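Local coordinates for lectin-like protein (Entamoeba histolytica HM-1:IMSS-A, PDB 5ZBT) that is of unknown function but, as a legume lectin-like domain of an ERGIC-53-like membrane protein, may bind mannose, at residues E81-L86 with H228-G233; L102-L107 with I118-G123; V131-I136 with Q156-N161; S137-D142 with Y149-Y154; A169-K174 with L182-M187. All blocks are in the same frame, centred on the assembly; numbering follows the deposited sequence.

Contact 1: residues E81-L86 with H228-G233; sequences ELQLKL and HYYEVG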
# COMPACT_ATOMS: atom_id res chain seq x y z
N GLU A 81 -10.23 1.50 9.13
CA GLU A 81 -8.80 1.64 9.31
C GLU A 81 -8.14 0.40 8.72
O GLU A 81 -8.55 -0.73 9.01
CB GLU A 81 -8.44 1.81 10.80
CG GLU A 81 -6.98 1.54 11.07
CD GLU A 81 -6.52 1.99 12.45
OE1 GLU A 81 -7.03 3.01 12.98
OE2 GLU A 81 -5.61 1.34 13.00
N LEU A 82 -7.16 0.62 7.84
CA LEU A 82 -6.33 -0.46 7.32
C LEU A 82 -4.94 -0.35 7.93
O LEU A 82 -4.38 0.76 8.05
CB LEU A 82 -6.25 -0.42 5.79
CG LEU A 82 -7.58 -0.26 5.04
CD1 LEU A 82 -7.36 0.17 3.60
CD2 LEU A 82 -8.36 -1.56 5.10
N GLN A 83 -4.39 -1.50 8.33
CA GLN A 83 -3.05 -1.61 8.91
C GLN A 83 -2.25 -2.60 8.08
O GLN A 83 -2.56 -3.80 8.05
CB GLN A 83 -3.11 -2.08 10.36
CG GLN A 83 -3.70 -1.06 11.32
CD GLN A 83 -3.98 -1.66 12.67
OE1 GLN A 83 -3.41 -2.69 13.01
NE2 GLN A 83 -4.86 -1.05 13.44
N LEU A 84 -1.21 -2.12 7.42
CA LEU A 84 -0.37 -2.95 6.57
C LEU A 84 1.00 -3.05 7.22
O LEU A 84 1.75 -2.07 7.27
CB LEU A 84 -0.26 -2.35 5.17
CG LEU A 84 0.48 -3.24 4.17
CD1 LEU A 84 -0.39 -4.44 3.81
CD2 LEU A 84 0.83 -2.46 2.96
N LYS A 85 1.33 -4.23 7.74
CA LYS A 85 2.59 -4.42 8.42
C LYS A 85 3.67 -4.85 7.42
O LYS A 85 3.49 -5.82 6.68
CB LYS A 85 2.43 -5.45 9.54
CG LYS A 85 3.63 -5.55 10.46
CD LYS A 85 3.32 -6.38 11.69
CE LYS A 85 4.59 -6.66 12.44
NZ LYS A 85 4.32 -7.14 13.83
N LEU A 86 4.78 -4.13 7.42
CA LEU A 86 5.84 -4.22 6.43
C LEU A 86 6.96 -5.14 6.89
O LEU A 86 7.31 -5.19 8.07
CB LEU A 86 6.43 -2.84 6.16
CG LEU A 86 5.81 -1.89 5.13
CD1 LEU A 86 4.32 -1.99 5.12
CD2 LEU A 86 6.23 -0.48 5.49
N HIS A 228 -4.68 -5.83 8.19
CA HIS A 228 -5.89 -5.86 9.00
C HIS A 228 -6.79 -4.74 8.54
O HIS A 228 -6.35 -3.59 8.40
CB HIS A 228 -5.61 -5.66 10.50
CG HIS A 228 -4.83 -6.76 11.14
ND1 HIS A 228 -3.48 -6.93 10.92
CD2 HIS A 228 -5.20 -7.70 12.04
CE1 HIS A 228 -3.05 -7.97 11.63
NE2 HIS A 228 -4.08 -8.45 12.31
N TYR A 229 -8.06 -5.07 8.32
CA TYR A 229 -9.11 -4.09 8.14
C TYR A 229 -9.92 -4.04 9.44
O TYR A 229 -10.31 -5.08 9.96
CB TYR A 229 -9.99 -4.47 6.95
CG TYR A 229 -11.40 -3.95 7.03
CD1 TYR A 229 -11.64 -2.59 7.16
CD2 TYR A 229 -12.49 -4.81 6.98
CE1 TYR A 229 -12.93 -2.09 7.25
CE2 TYR A 229 -13.79 -4.31 7.07
CZ TYR A 229 -14.00 -2.94 7.20
OH TYR A 229 -15.27 -2.41 7.30
N TYR A 230 -10.12 -2.84 9.97
CA TYR A 230 -10.94 -2.63 11.15
C TYR A 230 -12.00 -1.60 10.84
O TYR A 230 -11.71 -0.56 10.23
CB TYR A 230 -10.12 -2.17 12.36
CG TYR A 230 -9.18 -3.22 12.89
CD1 TYR A 230 -9.68 -4.37 13.50
CD2 TYR A 230 -7.80 -3.06 12.80
CE1 TYR A 230 -8.81 -5.35 13.98
CE2 TYR A 230 -6.93 -4.04 13.29
CZ TYR A 230 -7.45 -5.17 13.87
OH TYR A 230 -6.58 -6.13 14.35
N GLU A 231 -13.23 -1.88 11.25
CA GLU A 231 -14.25 -0.85 11.24
C GLU A 231 -13.99 0.12 12.38
O GLU A 231 -13.73 -0.29 13.52
CB GLU A 231 -15.63 -1.49 11.37
CG GLU A 231 -16.75 -0.49 11.58
CD GLU A 231 -18.11 -1.03 11.18
OE1 GLU A 231 -18.17 -2.19 10.71
OE2 GLU A 231 -19.11 -0.29 11.33
N VAL A 232 -13.99 1.42 12.08
CA VAL A 232 -13.83 2.44 13.11
C VAL A 232 -15.18 2.68 13.77
O VAL A 232 -16.18 2.89 13.08
CB VAL A 232 -13.27 3.73 12.51
CG1 VAL A 232 -13.20 4.83 13.57
CG2 VAL A 232 -11.89 3.47 11.88
N GLY A 233 -15.20 2.65 15.10
CA GLY A 233 -16.44 2.67 15.87
C GLY A 233 -17.58 3.58 15.43
O GLY A 233 -17.55 4.80 15.63
O HOH W 1 -1.09 -5.61 9.92

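Contact 2: residues L102-L107 with I118-G123; sequences LTEEKL and IYKGIG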
# COMPACT_ATOMS: atom_id res chain seq x y z
N LEU A 102 -6.55 2.35 -3.63
CA LEU A 102 -8.01 2.29 -3.46
C LEU A 102 -8.59 2.84 -4.75
O LEU A 102 -8.62 4.06 -4.96
CB LEU A 102 -8.46 3.08 -2.23
CG LEU A 102 -8.01 2.54 -0.85
CD1 LEU A 102 -6.53 2.83 -0.54
CD2 LEU A 102 -8.88 3.08 0.28
N THR A 103 -9.02 1.94 -5.65
CA THR A 103 -9.33 2.34 -7.01
C THR A 103 -10.68 1.81 -7.47
O THR A 103 -11.20 0.82 -6.96
CB THR A 103 -8.26 1.88 -8.01
OG1 THR A 103 -8.01 0.47 -7.87
CG2 THR A 103 -6.98 2.68 -7.80
N GLU A 104 -11.21 2.51 -8.48
CA GLU A 104 -12.49 2.16 -9.09
C GLU A 104 -12.42 0.82 -9.83
O GLU A 104 -13.43 0.10 -9.89
CB GLU A 104 -12.93 3.29 -10.03
CG GLU A 104 -14.18 3.00 -10.85
CD GLU A 104 -14.52 4.12 -11.82
OE1 GLU A 104 -15.45 4.92 -11.53
OE2 GLU A 104 -13.84 4.22 -12.88
N GLU A 105 -11.25 0.47 -10.37
CA GLU A 105 -11.05 -0.81 -11.05
C GLU A 105 -9.76 -1.46 -10.55
O GLU A 105 -8.92 -0.81 -9.91
CB GLU A 105 -10.98 -0.63 -12.57
CG GLU A 105 -12.24 -0.02 -13.17
CD GLU A 105 -13.48 -0.92 -13.04
OE1 GLU A 105 -13.32 -2.12 -12.69
OE2 GLU A 105 -14.61 -0.42 -13.31
N LYS A 106 -9.61 -2.75 -10.83
CA LYS A 106 -8.40 -3.45 -10.41
C LYS A 106 -7.18 -2.84 -11.10
O LYS A 106 -7.26 -2.34 -12.23
CB LYS A 106 -8.49 -4.94 -10.74
CG LYS A 106 -9.54 -5.72 -9.99
CD LYS A 106 -9.88 -6.98 -10.77
CE LYS A 106 -10.94 -7.80 -10.09
NZ LYS A 106 -10.46 -9.19 -9.99
N LEU A 107 -6.04 -2.90 -10.42
CA LEU A 107 -4.83 -2.33 -10.99
C LEU A 107 -4.40 -3.08 -12.24
O LEU A 107 -4.50 -4.31 -12.32
CB LEU A 107 -3.68 -2.38 -9.98
CG LEU A 107 -3.86 -1.58 -8.70
CD1 LEU A 107 -2.78 -2.01 -7.68
CD2 LEU A 107 -3.79 -0.08 -9.01
N ILE A 118 -2.47 5.67 -15.22
CA ILE A 118 -3.84 6.16 -15.34
C ILE A 118 -4.73 5.26 -14.49
O ILE A 118 -4.70 4.04 -14.64
CB ILE A 118 -4.32 6.18 -16.80
CG1 ILE A 118 -3.43 7.13 -17.61
CG2 ILE A 118 -5.76 6.59 -16.85
CD1 ILE A 118 -3.59 7.02 -19.10
N TYR A 119 -5.50 5.87 -13.58
CA TYR A 119 -6.36 5.15 -12.65
C TYR A 119 -7.35 6.13 -12.04
O TYR A 119 -7.16 7.35 -12.12
CB TYR A 119 -5.55 4.43 -11.54
CG TYR A 119 -4.82 5.36 -10.59
CD1 TYR A 119 -3.56 5.85 -10.90
CD2 TYR A 119 -5.39 5.74 -9.37
CE1 TYR A 119 -2.88 6.71 -10.03
CE2 TYR A 119 -4.71 6.59 -8.49
CZ TYR A 119 -3.46 7.08 -8.83
OH TYR A 119 -2.81 7.93 -7.96
N LYS A 120 -8.42 5.60 -11.45
CA LYS A 120 -9.38 6.45 -10.74
C LYS A 120 -9.42 6.02 -9.27
O LYS A 120 -9.87 4.92 -8.95
CB LYS A 120 -10.77 6.39 -11.39
CG LYS A 120 -11.71 7.49 -10.89
CD LYS A 120 -13.12 7.34 -11.49
CE LYS A 120 -13.32 8.28 -12.70
NZ LYS A 120 -13.94 7.63 -13.92
N GLY A 121 -8.94 6.87 -8.40
CA GLY A 121 -8.90 6.55 -6.99
C GLY A 121 -7.68 7.18 -6.34
O GLY A 121 -7.24 8.26 -6.72
N ILE A 122 -7.13 6.43 -5.38
CA ILE A 122 -6.10 6.93 -4.48
C ILE A 122 -4.95 5.94 -4.50
O ILE A 122 -5.17 4.72 -4.41
CB ILE A 122 -6.65 7.12 -3.05
CG1 ILE A 122 -7.50 8.38 -2.96
CG2 ILE A 122 -5.54 7.20 -2.01
CD1 ILE A 122 -8.68 8.24 -2.02
N GLY A 123 -3.74 6.45 -4.67
CA GLY A 123 -2.52 5.69 -4.45
C GLY A 123 -1.79 6.26 -3.25
O GLY A 123 -1.58 7.48 -3.16
O HOH W 2 -9.21 2.65 -11.47

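Contact 3: residues V131-I136 with Q156-N161; sequences VDIPMI and QCSVAN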
# COMPACT_ATOMS: atom_id res chain seq x y z
N VAL A 131 15.87 9.16 -2.42
CA VAL A 131 15.80 10.02 -1.25
C VAL A 131 16.55 9.36 -0.11
O VAL A 131 16.66 8.14 -0.03
CB VAL A 131 14.35 10.35 -0.84
CG1 VAL A 131 13.81 11.46 -1.68
CG2 VAL A 131 13.46 9.10 -0.93
N ASP A 132 17.05 10.20 0.80
CA ASP A 132 17.75 9.69 1.97
C ASP A 132 16.79 9.04 2.96
O ASP A 132 17.00 7.92 3.43
CB ASP A 132 18.54 10.81 2.64
CG ASP A 132 19.53 10.28 3.65
OD1 ASP A 132 20.42 9.49 3.26
OD2 ASP A 132 19.42 10.63 4.84
N ILE A 133 15.73 9.76 3.31
CA ILE A 133 14.69 9.28 4.21
C ILE A 133 13.49 8.92 3.35
O ILE A 133 13.13 9.69 2.45
CB ILE A 133 14.32 10.38 5.23
CG1 ILE A 133 15.54 10.76 6.08
CG2 ILE A 133 13.19 9.95 6.16
CD1 ILE A 133 16.39 9.58 6.50
N PRO A 134 12.85 7.77 3.57
CA PRO A 134 11.68 7.43 2.76
C PRO A 134 10.58 8.49 2.88
O PRO A 134 10.40 9.13 3.92
CB PRO A 134 11.22 6.08 3.34
CG PRO A 134 11.93 5.94 4.63
CD PRO A 134 13.22 6.69 4.49
N MET A 135 9.90 8.68 1.76
CA MET A 135 8.79 9.61 1.65
C MET A 135 7.49 8.82 1.54
O MET A 135 7.46 7.75 0.93
CB MET A 135 8.94 10.51 0.42
CG MET A 135 10.04 11.55 0.57
SD MET A 135 9.65 13.20 -0.02
CE MET A 135 8.36 13.74 1.10
N ILE A 136 6.44 9.33 2.16
CA ILE A 136 5.10 8.81 1.98
C ILE A 136 4.33 9.87 1.21
O ILE A 136 4.44 11.06 1.52
CB ILE A 136 4.46 8.47 3.33
CG1 ILE A 136 5.19 7.27 3.95
CG2 ILE A 136 2.99 8.14 3.17
CD1 ILE A 136 4.75 6.93 5.37
N GLN A 156 2.44 14.84 0.70
CA GLN A 156 3.61 14.04 1.02
C GLN A 156 4.09 14.33 2.44
O GLN A 156 3.72 15.32 3.07
CB GLN A 156 4.74 14.26 0.01
CG GLN A 156 5.36 15.63 0.04
CD GLN A 156 6.39 15.84 -1.09
OE1 GLN A 156 6.33 15.20 -2.15
NE2 GLN A 156 7.33 16.73 -0.85
N CYS A 157 4.90 13.41 2.93
CA CYS A 157 5.54 13.54 4.22
C CYS A 157 6.78 12.66 4.18
O CYS A 157 7.02 11.92 3.21
CB CYS A 157 4.60 13.12 5.36
SG CYS A 157 4.77 11.36 5.81
N SER A 158 7.56 12.71 5.25
CA SER A 158 8.81 11.98 5.33
C SER A 158 8.88 11.35 6.70
O SER A 158 8.62 12.04 7.70
CB SER A 158 9.98 12.93 5.08
OG SER A 158 11.19 12.22 4.98
N VAL A 159 9.20 10.06 6.77
CA VAL A 159 9.29 9.35 8.05
C VAL A 159 10.51 8.44 8.04
O VAL A 159 10.62 7.55 7.19
CB VAL A 159 8.04 8.53 8.38
CG1 VAL A 159 8.27 7.76 9.69
CG2 VAL A 159 6.83 9.44 8.51
N ALA A 160 11.40 8.63 9.02
CA ALA A 160 12.62 7.85 9.11
C ALA A 160 12.36 6.46 9.66
O ALA A 160 11.44 6.24 10.45
CB ALA A 160 13.64 8.56 10.00
N ASN A 161 13.18 5.51 9.20
CA ASN A 161 13.34 4.17 9.76
C ASN A 161 12.20 3.21 9.42
O ASN A 161 11.95 2.26 10.16
CB ASN A 161 13.53 4.24 11.27
CG ASN A 161 14.76 5.03 11.66
OD1 ASN A 161 14.69 5.97 12.46
ND2 ASN A 161 15.91 4.67 11.09

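Contact 4: residues S137-D142 with Y149-Y154; sequences SVLKND and YKPEMY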
# COMPACT_ATOMS: atom_id res chain seq x y z
N SER A 137 3.61 9.45 0.17
CA SER A 137 2.85 10.33 -0.69
C SER A 137 1.45 9.78 -0.87
O SER A 137 1.22 8.57 -0.77
CB SER A 137 3.49 10.48 -2.07
OG SER A 137 4.90 10.45 -1.97
N VAL A 138 0.51 10.68 -1.13
CA VAL A 138 -0.84 10.32 -1.53
C VAL A 138 -1.13 11.04 -2.83
O VAL A 138 -0.87 12.24 -2.95
CB VAL A 138 -1.89 10.67 -0.47
CG1 VAL A 138 -3.26 10.35 -0.99
CG2 VAL A 138 -1.63 9.88 0.83
N LEU A 139 -1.64 10.29 -3.81
CA LEU A 139 -1.87 10.79 -5.15
C LEU A 139 -3.29 10.39 -5.54
O LEU A 139 -3.53 9.22 -5.83
CB LEU A 139 -0.86 10.20 -6.13
CG LEU A 139 -0.58 11.00 -7.39
CD1 LEU A 139 -0.37 12.41 -7.00
CD2 LEU A 139 0.66 10.48 -8.05
N LYS A 140 -4.21 11.34 -5.54
CA LYS A 140 -5.57 11.09 -6.01
C LYS A 140 -5.64 11.42 -7.50
O LYS A 140 -5.21 12.50 -7.92
CB LYS A 140 -6.60 11.91 -5.24
CG LYS A 140 -8.03 11.63 -5.65
CD LYS A 140 -9.01 12.13 -4.61
CE LYS A 140 -10.40 11.54 -4.82
NZ LYS A 140 -11.11 12.16 -6.00
N ASN A 141 -6.19 10.49 -8.27
CA ASN A 141 -6.27 10.58 -9.72
C ASN A 141 -7.72 10.45 -10.16
O ASN A 141 -8.49 9.67 -9.58
CB ASN A 141 -5.40 9.49 -10.38
CG ASN A 141 -5.23 9.69 -11.88
OD1 ASN A 141 -5.81 10.61 -12.48
ND2 ASN A 141 -4.40 8.83 -12.49
N ASP A 142 -8.10 11.22 -11.17
CA ASP A 142 -9.44 11.21 -11.74
C ASP A 142 -9.45 10.59 -13.14
O ASP A 142 -10.16 11.04 -14.03
CB ASP A 142 -10.00 12.64 -11.76
CG ASP A 142 -11.50 12.68 -12.08
OD1 ASP A 142 -12.20 11.67 -11.79
OD2 ASP A 142 -11.96 13.71 -12.64
N TYR A 149 -0.02 15.21 -16.47
CA TYR A 149 -0.90 16.28 -16.02
C TYR A 149 -0.95 16.33 -14.50
O TYR A 149 -0.41 15.48 -13.80
CB TYR A 149 -2.30 16.10 -16.62
CG TYR A 149 -2.21 15.94 -18.12
CD1 TYR A 149 -1.93 17.04 -18.93
CD2 TYR A 149 -2.33 14.69 -18.71
CE1 TYR A 149 -1.81 16.90 -20.30
CE2 TYR A 149 -2.22 14.53 -20.08
CZ TYR A 149 -1.95 15.64 -20.87
OH TYR A 149 -1.83 15.50 -22.24
N LYS A 150 -1.58 17.39 -14.02
CA LYS A 150 -1.67 17.62 -12.59
C LYS A 150 -2.58 16.56 -11.98
O LYS A 150 -3.69 16.32 -12.49
CB LYS A 150 -2.20 19.03 -12.32
CG LYS A 150 -1.71 19.67 -11.02
N PRO A 151 -2.14 15.86 -10.93
CA PRO A 151 -3.06 15.02 -10.17
C PRO A 151 -4.15 15.85 -9.52
O PRO A 151 -4.01 17.05 -9.32
CB PRO A 151 -2.16 14.37 -9.11
CG PRO A 151 -0.90 15.19 -9.11
CD PRO A 151 -0.74 15.66 -10.51
N GLU A 152 -5.26 15.18 -9.21
CA GLU A 152 -6.35 15.86 -8.53
C GLU A 152 -5.95 16.30 -7.12
O GLU A 152 -6.41 17.34 -6.64
CB GLU A 152 -7.58 14.96 -8.49
CG GLU A 152 -8.72 15.52 -7.68
CD GLU A 152 -9.99 14.68 -7.75
OE1 GLU A 152 -10.03 13.69 -8.52
OE2 GLU A 152 -10.95 15.02 -7.03
N MET A 153 -5.11 15.51 -6.44
CA MET A 153 -4.59 15.82 -5.11
C MET A 153 -3.23 15.16 -4.97
O MET A 153 -3.04 14.03 -5.43
CB MET A 153 -5.50 15.31 -3.99
CG MET A 153 -6.93 15.76 -4.03
SD MET A 153 -7.75 15.28 -2.49
CE MET A 153 -9.48 15.42 -2.96
N TYR A 154 -2.30 15.86 -4.33
CA TYR A 154 -0.97 15.31 -4.05
C TYR A 154 -0.48 15.82 -2.70
O TYR A 154 -0.43 17.03 -2.48
CB TYR A 154 0.04 15.67 -5.15
CG TYR A 154 1.44 15.19 -4.78
CD1 TYR A 154 1.82 13.86 -4.94
CD2 TYR A 154 2.36 16.06 -4.22
CE1 TYR A 154 3.09 13.42 -4.58
CE2 TYR A 154 3.62 15.63 -3.85
CZ TYR A 154 3.98 14.31 -4.04
OH TYR A 154 5.24 13.89 -3.67
O HOH W 3 -6.02 13.18 -11.67

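Contact 5: residues A169-K174 with L182-M187; sequences AVLRIK and LIIEIM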
# COMPACT_ATOMS: atom_id res chain seq x y z
N ALA A 169 7.41 -2.05 10.42
CA ALA A 169 6.59 -0.85 10.45
C ALA A 169 5.18 -1.17 9.97
O ALA A 169 4.95 -2.13 9.22
CB ALA A 169 7.22 0.25 9.60
N VAL A 170 4.22 -0.36 10.41
CA VAL A 170 2.81 -0.54 10.09
C VAL A 170 2.32 0.75 9.45
O VAL A 170 2.33 1.81 10.09
CB VAL A 170 1.99 -0.88 11.34
CG1 VAL A 170 0.53 -1.09 10.99
CG2 VAL A 170 2.59 -2.11 12.02
N LEU A 171 1.93 0.67 8.18
CA LEU A 171 1.30 1.78 7.50
C LEU A 171 -0.18 1.83 7.89
O LEU A 171 -0.89 0.82 7.77
CB LEU A 171 1.46 1.63 5.98
CG LEU A 171 0.61 2.56 5.10
CD1 LEU A 171 1.10 4.00 5.20
CD2 LEU A 171 0.61 2.08 3.63
N ARG A 172 -0.64 2.98 8.37
CA ARG A 172 -2.00 3.11 8.88
C ARG A 172 -2.80 4.05 7.98
O ARG A 172 -2.45 5.22 7.82
CB ARG A 172 -2.00 3.61 10.33
CG ARG A 172 -3.38 3.59 11.00
CD ARG A 172 -3.40 4.20 12.42
NE ARG A 172 -2.18 3.92 13.17
CZ ARG A 172 -1.88 2.75 13.72
NH1 ARG A 172 -2.72 1.73 13.62
NH2 ARG A 172 -0.72 2.60 14.34
N ILE A 173 -3.89 3.53 7.42
CA ILE A 173 -4.77 4.27 6.51
C ILE A 173 -6.15 4.36 7.16
O ILE A 173 -6.83 3.34 7.31
CB ILE A 173 -4.84 3.59 5.14
CG1 ILE A 173 -3.47 3.61 4.45
CG2 ILE A 173 -5.91 4.24 4.25
CD1 ILE A 173 -3.29 2.47 3.48
N LYS A 174 -6.56 5.56 7.55
CA LYS A 174 -7.82 5.79 8.25
C LYS A 174 -8.70 6.71 7.43
O LYS A 174 -8.25 7.77 7.00
CB LYS A 174 -7.59 6.42 9.63
CG LYS A 174 -6.93 5.55 10.67
CD LYS A 174 -7.14 6.17 12.08
CE LYS A 174 -6.32 7.46 12.27
NZ LYS A 174 -6.53 8.12 13.61
N LEU A 182 -9.34 11.65 5.25
CA LEU A 182 -8.38 10.56 5.15
C LEU A 182 -7.14 10.91 5.97
O LEU A 182 -6.64 12.04 5.89
CB LEU A 182 -8.00 10.30 3.69
CG LEU A 182 -6.95 9.22 3.46
CD1 LEU A 182 -7.60 7.87 3.56
CD2 LEU A 182 -6.29 9.41 2.11
N ILE A 183 -6.67 9.96 6.77
CA ILE A 183 -5.51 10.16 7.63
C ILE A 183 -4.54 9.02 7.39
O ILE A 183 -4.94 7.85 7.43
CB ILE A 183 -5.91 10.24 9.12
CG1 ILE A 183 -6.94 11.36 9.32
CG2 ILE A 183 -4.70 10.48 9.99
CD1 ILE A 183 -7.32 11.59 10.76
N ILE A 184 -3.29 9.36 7.08
CA ILE A 184 -2.20 8.41 6.93
C ILE A 184 -1.26 8.60 8.11
O ILE A 184 -0.81 9.72 8.38
CB ILE A 184 -1.43 8.60 5.61
CG1 ILE A 184 -2.38 8.77 4.42
CG2 ILE A 184 -0.47 7.45 5.38
CD1 ILE A 184 -3.21 7.57 4.11
N GLU A 185 -0.95 7.50 8.80
CA GLU A 185 0.04 7.46 9.85
C GLU A 185 0.94 6.27 9.59
O GLU A 185 0.59 5.38 8.80
CB GLU A 185 -0.61 7.35 11.24
CG GLU A 185 -1.44 8.56 11.60
CD GLU A 185 -2.49 8.30 12.66
OE1 GLU A 185 -2.57 7.15 13.16
OE2 GLU A 185 -3.21 9.26 13.01
N ILE A 186 2.09 6.24 10.23
CA ILE A 186 2.94 5.06 10.15
C ILE A 186 3.55 4.79 11.52
O ILE A 186 4.06 5.71 12.18
CB ILE A 186 4.02 5.18 9.06
CG1 ILE A 186 4.72 3.82 8.89
CG2 ILE A 186 5.04 6.25 9.37
CD1 ILE A 186 5.19 3.53 7.48
N MET A 187 3.45 3.55 11.98
CA MET A 187 3.98 3.12 13.27
C MET A 187 5.38 2.56 13.05
O MET A 187 5.55 1.51 12.42
CB MET A 187 3.06 2.08 13.92
CG MET A 187 3.38 1.83 15.41
SD MET A 187 4.95 0.95 15.71
CE MET A 187 4.67 -0.55 14.77
O HOH W 4 -4.69 6.58 15.02

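Contact 1: residues E81-L86 with H228-G233
E81 and Q83 meet H228 and Y230 across two antiparallel neighbours, strands 80-90 and 220-231, in one sheet of the legume-lectin beta sandwich. E81-Y230 and Q83-H228 are hydrogen-bonded pairs; E81 N donates a hydrogen bond to Y230 O at 2.8 Å, and Q83 N to H228 O at 2.9 Å. Beyond their backbones these residues share one face of the sheet. The Q83 amide meets the CD2-CE2 edge of the Y230 ring, its CD near the ring plane and NE2 3.6 Å from CD2, the two planes inclined by 52°. The extended Q83 chain also brings the amide beside E81, two residues earlier on the same face, whose carboxylate forms a salt bridge with R172 that holds its end in place. L82 and Y229, the non-hydrogen-bonded pair between them, turn to the other face, with L82 CD2 3.8 Å from Y229 CB. Past the strand end, V232 CG2 packs on E81 CB. One water joins H228 ND1, at 2.9 Å in the ring plane, to Q83 O.

Contact 2: residues L102-L107 with I118-G123
K120 lays the bent end of its side chain across the carboxylate of E104: its CD sits 3.4 Å from E104 OE1 and nearly as close to OE2. The E104 chain reaches out fully extended, with CG anti to the backbone N (chi1 174°), whereas K120 bends at chi3 and chi4 and brings NZ to 3.6 Å from E104 OE2, a long salt bridge at the surface. At the base of these side chains the main chains are tied directly, E104 N donating to K120 O at 2.8 Å. A water accepts from both E105 N and K120 N, bridging the segments beside that bond. T103 places CG2 beside the Y119 ring, 3.8 Å from CD2, the two side chains meeting at about a right angle; its OG1 instead donates within its own segment, to E105 O. The Y119 hydroxyl bonds to L139 O, and its ring packs edge-to-face with W101. Here strands 97-103 and 122-127, antiparallel neighbours in one sheet of the legume-lectin sandwich, meet where strand 97-103 ends. L102 and I122 form a hydrogen-bonded pair with both side chains on the same face, L102 N donating to I122 O almost straight (173°). At the corner of the chain, G121 presses its backbone against the opposite strand: G121 CA lies 3.2 Å from L102 O and 4.2 Å from T103 CA.

Contact 3: residues V131-I136 with Q156-N161
P134 O is gripped by two donors of the other segment: V159 N at 3.2 Å, and, weakly, the S158 hydroxyl, whose OG is 3.4 Å away. The S158 hydroxyl, turned away from the backbone N (chi1 -172°), also lies 3.2 Å from I133 CG2, and the same methyl reaches A160 CB. The P134 ring also touches the V159 backbone, its CG 3.3 Å from V159 O. I136 and C157 form the hydrogen-bonded pair of this antiparallel hairpin: C157 N donates to I136 O at 2.8 Å, and I136 N returns a bond to C157 O from above the carbonyl plane (38° out of it). Their side chains share a face, I136 CB lying 3.8 Å from C157 SG. M135 faces the other way and bends at chi2 and chi3, folding its CE over the side chain of Q156, 3.6 Å from CD. The C157-C195 disulfide fastens strand 153-158, the outermost of its sheet, to strand 191-198, the outermost of the opposing sheet. Where the two sheets face each other, I136 and V159 pack on I186 of strand 181-188, while M135 pairs through its backbone with N127 of strand 122-127.

Contact 4: residues S137-D142 with Y149-Y154
A classic beta bulge marks the loop end of the hairpin formed by strands 135-142 and 153-158: E152 and M153 both face K140. K140 N donates to M153 O at 2.9 Å, while K140 O receives two weak bonds, from E152 N at 3.0 Å and M153 N at 3.4 Å. The K140 side chain runs alongside those of both bulge residues. Extended until a bend at chi4 (-74°), it places NZ near both carboxylate oxygens of E152, in a salt bridge with OE2 at 3.0 Å, while its CD lies 3.7 Å from M153 CE. E152 OE1 also comes within 3.4 Å of D142 CB; the D142 carboxylate stands close by, and K140 may partly offset the charge of E152. On the other face L139 CD1 is wedged between P151 and Y154, approaching the edge of the Y154 ring near its plane, 3.3 Å from CD1. A water accepts from D142 N and, weakly, from E152 N. Strand 122-127 flanks strand 135-142 on the side away from this hairpin partner, bonding through G123 to L139, and on the face shared with K140, V138 and M153 pack on I198 of strand 191-198 in the opposing sheet.

Contact 5: residues A169-K174 with L182-M187
L171, I173, L182, I184 and I186 form the apolar centre, their side chains on the face turned to the opposing sheet. L171 CD1 rests 3.8 Å from I184 CG2, crossing it at a slant, whereas I173 runs alongside I184, CG1 4.0 Å from CD1, and likewise alongside L182. V100 of strand 97-103 covers L171 and I173, and I136 and V138 of strand 135-142 cover I186 and I184. Six backbone bonds sew the strands together through three hydrogen-bonded pairs, V170-M187, R172-E185 and K174-I183; R172 N to E185 O, at 2.7 Å, is among the shortest. The other face is polar in its middle. There the buried carboxylate of E185 stands between two cations: OE1 meets R172 NE at 3.3 Å near the edge of the guanidinium, whose plane is turned 67° from the carboxylate, and OE2 faces K174 NZ at 3.6 Å. A bend at chi3 (-36°) brings the arginine head beside M187, R172 NH2 3.8 Å from M187 CB. A water accepts a hydrogen bond from K174 NZ and donates one to E185 OE1, closing the network, and N192 bonds to both R172 NH2 and E185 OE1. M187 folds its CE onto V170 CG2 at the end of this face. The whole is a regular antiparallel beta hairpin, strands 170-176 and 181-188, within a sheet of the legume-lectin sandwich.

Overall arrangement
The five contacts sample both sheets of the sandwich. Contacts 1 and 5 lie in one, centres 9 Å apart, and meet where strands 80-90 and 170-176 run side by side: L82 N bonds to I173 O and L86 N to A169 O. Contacts 2, 3 and 4 belong to the other; contact 4 continues the hairpin of contact 3, centres 18 Å apart, and joins contact 2 through G123 O and L139 N, 2.9 Å apart. Between the sheets contact 3 packs against contact 5, centres 13 Å apart, with V159 CG1 3.6 Å from I186 CG2; V138 of contact 4 also reaches I184. Contacts 1 and 4 are far apart, about 23 Å between centres.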